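Local coordinates for protein phenylacetaldehyde dehydrogenase (Burkholderia cenocepacia, PDB 4O5H) that probably oxidises phenylacetaldehyde to phenylacetic acid with NAD+ as the coenzyme, as a member of the aldehyde dehydrogenase family, at residues A18-D21 with A22-A25; A65-R68 with D69-A73; T263-G266 with K267-H271. All blocks are in the same frame, centred on the assembly; numbering follows the deposited sequence. Where two conformers were deposited one is given.

Interaction 1: residues A18-D21 with A22-A25; sequences ALLD and ATRA
L19 and R24 meet where an extended N-terminal run turns into helix 21-28, so this is a helix N-terminus with L20 in the N-cap position.

Two backbone hydrogen bonds start the helix. The amide R24 N donates to L20 O at 3.1 Å, and its N-H points almost straight at the oxygen (166°). One residue on, A25 N donates to D21 O at 2.9 Å. These two bonds make the first turn of the helix.

Ahead of that turn, the R24 guanidinium lies against the aliphatic side chain of L19. The R24 side chain leaves the helix with CG beside its own backbone N (chi1 -76°) and runs extended from CG to NE. This carries the guanidinium back over L19, and the two side chains cross at about a right angle. L19 CB sits over one face of the group, toward its rim, 3.8 Å from R24 CZ. L19 CD1 lies over a face as well, 3.7 Å from R24 NH1. R24 was modelled in two conformers, so this contact describes one of them.

The polar side chain of T23 turns to a neighbouring helix. T23 OG1 is hydrogen-bonded to E114 of helix 109-120, and the same carboxylate oxygen also takes the N-H of L20. E114 thereby holds both the N-cap residue and the third residue after it. L19, L20, A22 and T23 all touch helix 109-120, which sets this short surface helix against the body of the chain. Within the turn, T23 CB is 3.4 Å from L20 O, and T23 OG1 is 3.6 Å from L20 CB.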
loop_
_atom_site.group_PDB
_atom_site.type_symbol
_atom_site.label_atom_id
_atom_site.label_comp_id
_atom_site.label_asym_id
_atom_site.label_seq_id
_atom_site.Cartn_x
_atom_site.Cartn_y
_atom_site.Cartn_z
ATOM N N ALA A 18 -41.646 -7.027 -17.872
ATOM C CA ALA A 18 -42.171 -7.539 -16.613
ATOM C C ALA A 18 -41.065 -7.583 -15.574
ATOM O O ALA A 18 -39.911 -7.752 -15.895
ATOM C CB ALA A 18 -42.755 -8.929 -16.809
ATOM N N LEU A 19 -41.439 -7.435 -14.316
ATOM C CA LEU A 19 -40.506 -7.519 -13.223
ATOM C C LEU A 19 -41.000 -8.598 -12.297
ATOM O O LEU A 19 -42.197 -8.806 -12.187
ATOM C CB LEU A 19 -40.488 -6.211 -12.451
ATOM C CG LEU A 19 -39.912 -4.991 -13.141
ATOM C CD1 LEU A 19 -40.036 -3.802 -12.227
ATOM C CD2 LEU A 19 -38.464 -5.229 -13.503
ATOM N N LEU A 20 -40.075 -9.232 -11.585
ATOM C CA LEU A 20 -40.473 -10.171 -10.557
ATOM C C LEU A 20 -41.292 -9.438 -9.516
ATOM O O LEU A 20 -41.037 -8.265 -9.201
ATOM C CB LEU A 20 -39.254 -10.839 -9.899
ATOM C CG LEU A 20 -38.425 -11.780 -10.775
ATOM C CD1 LEU A 20 -37.236 -12.257 -9.983
ATOM C CD2 LEU A 20 -39.232 -12.972 -11.244
ATOM N N ASP A 21 -42.221 -10.163 -8.914
ATOM C CA ASP A 21 -42.916 -9.663 -7.738
ATOM C C ASP A 21 -41.946 -9.196 -6.652
ATOM O O ASP A 21 -42.175 -8.146 -6.014
ATOM C CB ASP A 21 -43.847 -10.733 -7.163
ATOM C CG ASP A 21 -45.058 -11.002 -8.037
ATOM O OD1 ASP A 21 -45.338 -10.240 -8.999
ATOM O OD2 ASP A 21 -45.775 -11.992 -7.727
ATOM N N ALA A 22 -40.873 -9.955 -6.409
ATOM C CA ALA A 22 -39.926 -9.597 -5.353
ATOM C C ALA A 22 -39.285 -8.225 -5.641
ATOM O O ALA A 22 -39.070 -7.437 -4.719
ATOM C CB ALA A 22 -38.849 -10.669 -5.174
ATOM N N THR A 23 -38.946 -7.994 -6.902
ATOM C CA THR A 23 -38.307 -6.782 -7.345
ATOM C C THR A 23 -39.249 -5.616 -7.091
ATOM O O THR A 23 -38.852 -4.591 -6.528
ATOM C CB THR A 23 -37.969 -6.844 -8.851
ATOM O OG1 THR A 23 -37.140 -7.983 -9.133
ATOM C CG2 THR A 23 -37.247 -5.567 -9.288
ATOM N N ARG A 24 -40.512 -5.792 -7.467
ATOM C CA ARG A 24 -41.527 -4.765 -7.248
ATOM C C ARG A 24 -41.689 -4.457 -5.750
ATOM O O ARG A 24 -41.765 -3.303 -5.348
ATOM C CB ARG A 24 -42.871 -5.151 -7.905
ATOM C CG ARG A 24 -42.856 -4.961 -9.423
ATOM C CD ARG A 24 -44.262 -5.087 -10.034
ATOM N NE ARG A 24 -44.223 -5.412 -11.460
ATOM C CZ ARG A 24 -43.948 -4.546 -12.436
ATOM N NH1 ARG A 24 -43.690 -3.267 -12.171
ATOM N NH2 ARG A 24 -43.926 -4.970 -13.687
ATOM N N ALA A 25 -41.733 -5.484 -4.932
ATOM C CA ALA A 25 -41.870 -5.300 -3.483
ATOM C C ALA A 25 -40.684 -4.550 -2.907
ATOM O O ALA A 25 -40.843 -3.710 -2.031
ATOM C CB ALA A 25 -42.026 -6.656 -2.765
#

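Interaction 2: residues A65-R68 with D69-A73; sequences ADER and DVQQA
D69 reaches back along the chain to A65 and D66, just before helix 67-82 begins. Its CB packs on A65 CB at 3.8 Å. From there chi1 of -51° sets CG beside the backbone N and swings the carboxylate toward the helix start. OD2 passes A65 CA at 3.4 Å and then accepts the N-H of D66. That bond, D66 N to D69 OD2, is 2.9 Å long and fairly straight (161°). It uses the lone pair of OD2 that faces away from the other oxygen. OD1 goes elsewhere and is hydrogen-bonded to the backbone N of A43.

The CG of D66 lies between its backbone N and its carbonyl carbon. D66 OD1 accepts R68 N at 2.9 Å, from above the carboxylate plane. The R68 side chain bends at chi3 and meets this carboxylate side-on, with R68 NH2 2.8 Å from D66 OD2. R68 NE also donates to OD2, on its syn lone pair. This salt bridge may offset the nearness of D69 OD2 to D66 OD1, two like charges 3.4 Å apart.

One turn along, the Q71 amide is nearly parallel to the E67 carboxylate (planes 18° apart), with Q71 NE2 3.5 Å from E67 CG. E67 itself forms a salt bridge with R250 of helix 241-250, on which V70 also packs. At the helix start, D66 OD1 caps the amide of R68, while D69 OD2 takes the amide of D66. D66 and D69 together make a capping box.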
loop_
_atom_site.group_PDB
_atom_site.type_symbol
_atom_site.label_atom_id
_atom_site.label_comp_id
_atom_site.label_asym_id
_atom_site.label_seq_id
_atom_site.Cartn_x
_atom_site.Cartn_y
_atom_site.Cartn_z
ATOM N N ALA A 65 -26.950 10.158 4.118
ATOM C CA ALA A 65 -26.176 10.153 5.370
ATOM C C ALA A 65 -25.244 11.330 5.445
ATOM O O ALA A 65 -24.727 11.757 4.440
ATOM C CB ALA A 65 -25.357 8.892 5.478
ATOM N N ASP A 66 -25.075 11.873 6.640
ATOM C CA ASP A 66 -24.006 12.843 6.885
ATOM C C ASP A 66 -22.947 12.196 7.786
ATOM O O ASP A 66 -22.983 10.975 8.044
ATOM C CB ASP A 66 -24.554 14.218 7.362
ATOM C CG ASP A 66 -25.120 14.202 8.795
ATOM O OD1 ASP A 66 -24.926 13.257 9.562
ATOM O OD2 ASP A 66 -25.797 15.168 9.184
ATOM N N GLU A 67 -22.020 13.011 8.249
ATOM C CA GLU A 67 -20.928 12.579 9.078
ATOM C C GLU A 67 -21.396 11.858 10.358
ATOM O O GLU A 67 -20.759 10.878 10.799
ATOM C CB GLU A 67 -20.054 13.811 9.421
ATOM C CG GLU A 67 -18.731 13.438 10.041
ATOM C CD GLU A 67 -17.697 14.584 9.997
ATOM O OE1 GLU A 67 -18.089 15.735 10.312
ATOM O OE2 GLU A 67 -16.488 14.323 9.675
ATOM N N ARG A 68 -22.514 12.291 10.931
ATOM C CA ARG A 68 -23.043 11.672 12.162
ATOM C C ARG A 68 -23.386 10.218 11.903
ATOM O O ARG A 68 -23.063 9.342 12.690
ATOM C CB ARG A 68 -24.340 12.353 12.643
ATOM C CG ARG A 68 -24.210 13.798 13.051
ATOM C CD ARG A 68 -25.591 14.424 13.326
ATOM N NE ARG A 68 -26.308 14.742 12.095
ATOM C CZ ARG A 68 -27.508 15.312 12.040
ATOM N NH1 ARG A 68 -28.179 15.618 13.152
ATOM N NH2 ARG A 68 -28.057 15.580 10.864
ATOM N N ASP A 69 -24.057 9.967 10.787
ATOM C CA ASP A 69 -24.475 8.604 10.464
ATOM C C ASP A 69 -23.250 7.723 10.176
ATOM O O ASP A 69 -23.185 6.555 10.583
ATOM C CB ASP A 69 -25.458 8.590 9.275
ATOM C CG ASP A 69 -26.608 9.572 9.468
ATOM O OD1 ASP A 69 -27.393 9.414 10.444
ATOM O OD2 ASP A 69 -26.707 10.523 8.680
ATOM N N VAL A 70 -22.299 8.273 9.467
ATOM C CA VAL A 70 -21.068 7.522 9.133
ATOM C C VAL A 70 -20.314 7.180 10.414
ATOM O O VAL A 70 -19.882 6.053 10.577
ATOM C CB VAL A 70 -20.162 8.288 8.180
ATOM C CG1 VAL A 70 -18.820 7.577 8.010
ATOM C CG2 VAL A 70 -20.826 8.442 6.829
ATOM N N GLN A 71 -20.178 8.151 11.305
ATOM C CA GLN A 71 -19.550 7.899 12.612
ATOM C C GLN A 71 -20.250 6.797 13.399
ATOM O O GLN A 71 -19.592 5.981 14.007
ATOM C CB GLN A 71 -19.498 9.157 13.447
ATOM C CG GLN A 71 -18.423 10.111 12.928
ATOM C CD GLN A 71 -18.562 11.496 13.469
ATOM O OE1 GLN A 71 -19.528 11.838 14.150
ATOM N NE2 GLN A 71 -17.591 12.314 13.176
ATOM N N GLN A 72 -21.574 6.745 13.355
ATOM C CA GLN A 72 -22.311 5.637 14.015
ATOM C C GLN A 72 -21.995 4.283 13.403
ATOM O O GLN A 72 -21.888 3.286 14.104
ATOM C CB GLN A 72 -23.817 5.846 13.996
ATOM C CG GLN A 72 -24.213 7.041 14.813
ATOM C CD GLN A 72 -24.038 6.845 16.310
ATOM O OE1 GLN A 72 -23.979 5.712 16.829
ATOM N NE2 GLN A 72 -23.874 7.937 17.005
ATOM N N ALA A 73 -21.932 4.228 12.090
ATOM C CA ALA A 73 -21.581 2.990 11.391
ATOM C C ALA A 73 -20.163 2.500 11.736
ATOM O O ALA A 73 -19.939 1.304 11.931
ATOM C CB ALA A 73 -21.719 3.162 9.883
HETATM O O HOH W 1 -15.733 11.665 10.431
HETATM O O HOH W 2 -22.695 10.139 15.258
#

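Interaction 3: residues T263-G266 with K267-H271; sequences TQTG and KTIGH
T263 and K267 lie side by side, one turn apart at the start of helix 263-275, and their side chains point the same way.

The apolar part of this pair is a methyl against a methylene. T263 CG2 meets K267 CE at 3.8 Å. The lysine starts with CG beside its backbone N (chi1 -71°) and then runs fully extended. It therefore passes over T263 O, with K267 CG 3.5 Å from that oxygen, before reaching the methyl.

Main-chain hydrogen bonds form the regular part of the contact. K267 N donates to T263 O at 3.0 Å. I269 N donates to T265 O, also at 3.0 Å. G270 N to G266 O is shorter, at 2.8 Å. Between them T268 N to Q264 O is weak, at 3.4 Å. Q264 O also accepts from a water, and that water has a weak bond to T268 OG1.

The polar side-chain ends find partners beyond this turn. T263 OG1 is hydrogen-bonded to the backbone of Q485 and G285, and T265 OG1 to S262. K267 NZ is hydrogen-bonded to Q485 and to the backbone O of D275 of the second subunit. H271 meets H271 of the second subunit, their rings near parallel, and its NE2 is hydrogen-bonded to D275 of that subunit. This face of the helix therefore lies in the dimer interface.

On the inner side T265 and I269 touch strand 256-260. That strand, helix 263-275 and strand 279-283 form a beta-alpha-beta crossover, as in the Rossmann-type coenzyme-binding domain of aldehyde dehydrogenases.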
loop_
_atom_site.group_PDB
_atom_site.type_symbol
_atom_site.label_atom_id
_atom_site.label_comp_id
_atom_site.label_asym_id
_atom_site.label_seq_id
_atom_site.Cartn_x
_atom_site.Cartn_y
_atom_site.Cartn_z
ATOM N N THR A 263 -8.893 8.899 -10.331
ATOM C CA THR A 263 -7.587 9.210 -9.761
ATOM C C THR A 263 -7.684 10.466 -8.893
ATOM O O THR A 263 -7.114 10.522 -7.814
ATOM C CB THR A 263 -6.521 9.304 -10.893
ATOM O OG1 THR A 263 -6.353 7.998 -11.464
ATOM C CG2 THR A 263 -5.166 9.764 -10.360
ATOM N N GLN A 264 -8.428 11.464 -9.353
ATOM C CA GLN A 264 -8.539 12.720 -8.596
ATOM C C GLN A 264 -9.175 12.515 -7.225
ATOM O O GLN A 264 -8.664 12.994 -6.223
ATOM C CB GLN A 264 -9.375 13.732 -9.391
ATOM C CG GLN A 264 -9.585 15.062 -8.691
ATOM C CD GLN A 264 -10.521 15.995 -9.478
ATOM O OE1 GLN A 264 -10.318 16.250 -10.656
ATOM N NE2 GLN A 264 -11.536 16.507 -8.825
ATOM N N THR A 265 -10.288 11.797 -7.188
ATOM C CA THR A 265 -10.948 11.534 -5.914
ATOM C C THR A 265 -10.094 10.593 -5.061
ATOM O O THR A 265 -10.040 10.721 -3.844
ATOM C CB THR A 265 -12.329 10.916 -6.169
ATOM O OG1 THR A 265 -13.082 11.819 -6.976
ATOM C CG2 THR A 265 -13.048 10.693 -4.890
ATOM N N GLY A 266 -9.422 9.638 -5.714
ATOM C CA GLY A 266 -8.527 8.719 -5.008
ATOM C C GLY A 266 -7.418 9.428 -4.244
ATOM O O GLY A 266 -7.092 9.050 -3.114
ATOM N N LYS A 267 -6.841 10.463 -4.846
ATOM C CA LYS A 267 -5.819 11.229 -4.154
ATOM C C LYS A 267 -6.394 11.912 -2.910
ATOM O O LYS A 267 -5.793 11.872 -1.851
ATOM C CB LYS A 267 -5.150 12.242 -5.080
ATOM C CG LYS A 267 -4.269 11.557 -6.103
ATOM C CD LYS A 267 -3.644 12.501 -7.089
ATOM C CE LYS A 267 -2.815 11.688 -8.046
ATOM N NZ LYS A 267 -2.298 12.531 -9.125
ATOM N N THR A 268 -7.579 12.513 -3.039
ATOM C CA THR A 268 -8.248 13.152 -1.916
ATOM C C THR A 268 -8.457 12.176 -0.756
ATOM O O THR A 268 -8.180 12.489 0.404
ATOM C CB THR A 268 -9.594 13.753 -2.372
ATOM O OG1 THR A 268 -9.333 14.732 -3.366
ATOM C CG2 THR A 268 -10.293 14.467 -1.199
ATOM N N ILE A 269 -8.971 10.996 -1.107
ATOM C CA ILE A 269 -9.218 9.928 -0.169
ATOM C C ILE A 269 -7.911 9.524 0.501
ATOM O O ILE A 269 -7.855 9.376 1.717
ATOM C CB ILE A 269 -9.867 8.717 -0.888
ATOM C CG1 ILE A 269 -11.292 9.044 -1.377
ATOM C CG2 ILE A 269 -9.901 7.501 0.012
ATOM C CD1 ILE A 269 -12.358 9.094 -0.286
ATOM N N GLY A 270 -6.868 9.348 -0.294
ATOM C CA GLY A 270 -5.599 8.925 0.237
ATOM C C GLY A 270 -4.962 9.937 1.166
ATOM O O GLY A 270 -4.362 9.551 2.171
ATOM N N HIS A 271 -5.083 11.219 0.844
ATOM C CA HIS A 271 -4.540 12.241 1.727
ATOM C C HIS A 271 -5.276 12.238 3.087
ATOM O O HIS A 271 -4.656 12.340 4.136
ATOM C CB HIS A 271 -4.632 13.662 1.118
ATOM C CG HIS A 271 -3.700 13.921 -0.022
ATOM N ND1 HIS A 271 -2.326 13.945 0.116
ATOM C CD2 HIS A 271 -3.945 14.190 -1.326
ATOM C CE1 HIS A 271 -1.766 14.170 -1.054
ATOM N NE2 HIS A 271 -2.728 14.345 -1.945
HETATM O O HOH W 3 -7.382 15.169 -6.103
#

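How the interactions relate
The three contacts come in series along the chain, and all sit at or near the start of a helix. Interaction 1 opens helix 21-28, interaction 2 helix 67-82 and interaction 3 helix 263-275. None touches another. Centres of interactions 1 and 2 are about 31 Å apart, those of 2 and 3 about 20 Å, and those of 1 and 3 about 38 Å. Interaction 1 is at the surface, against helix 109-120. Interaction 2 packs on helix 241-250. Interaction 3 lies beside strand 256-260 of a mixed sheet. The contacts thus shape separate helix starts, and the last joins a unit consistent with the coenzyme-binding domain to the subunit interface.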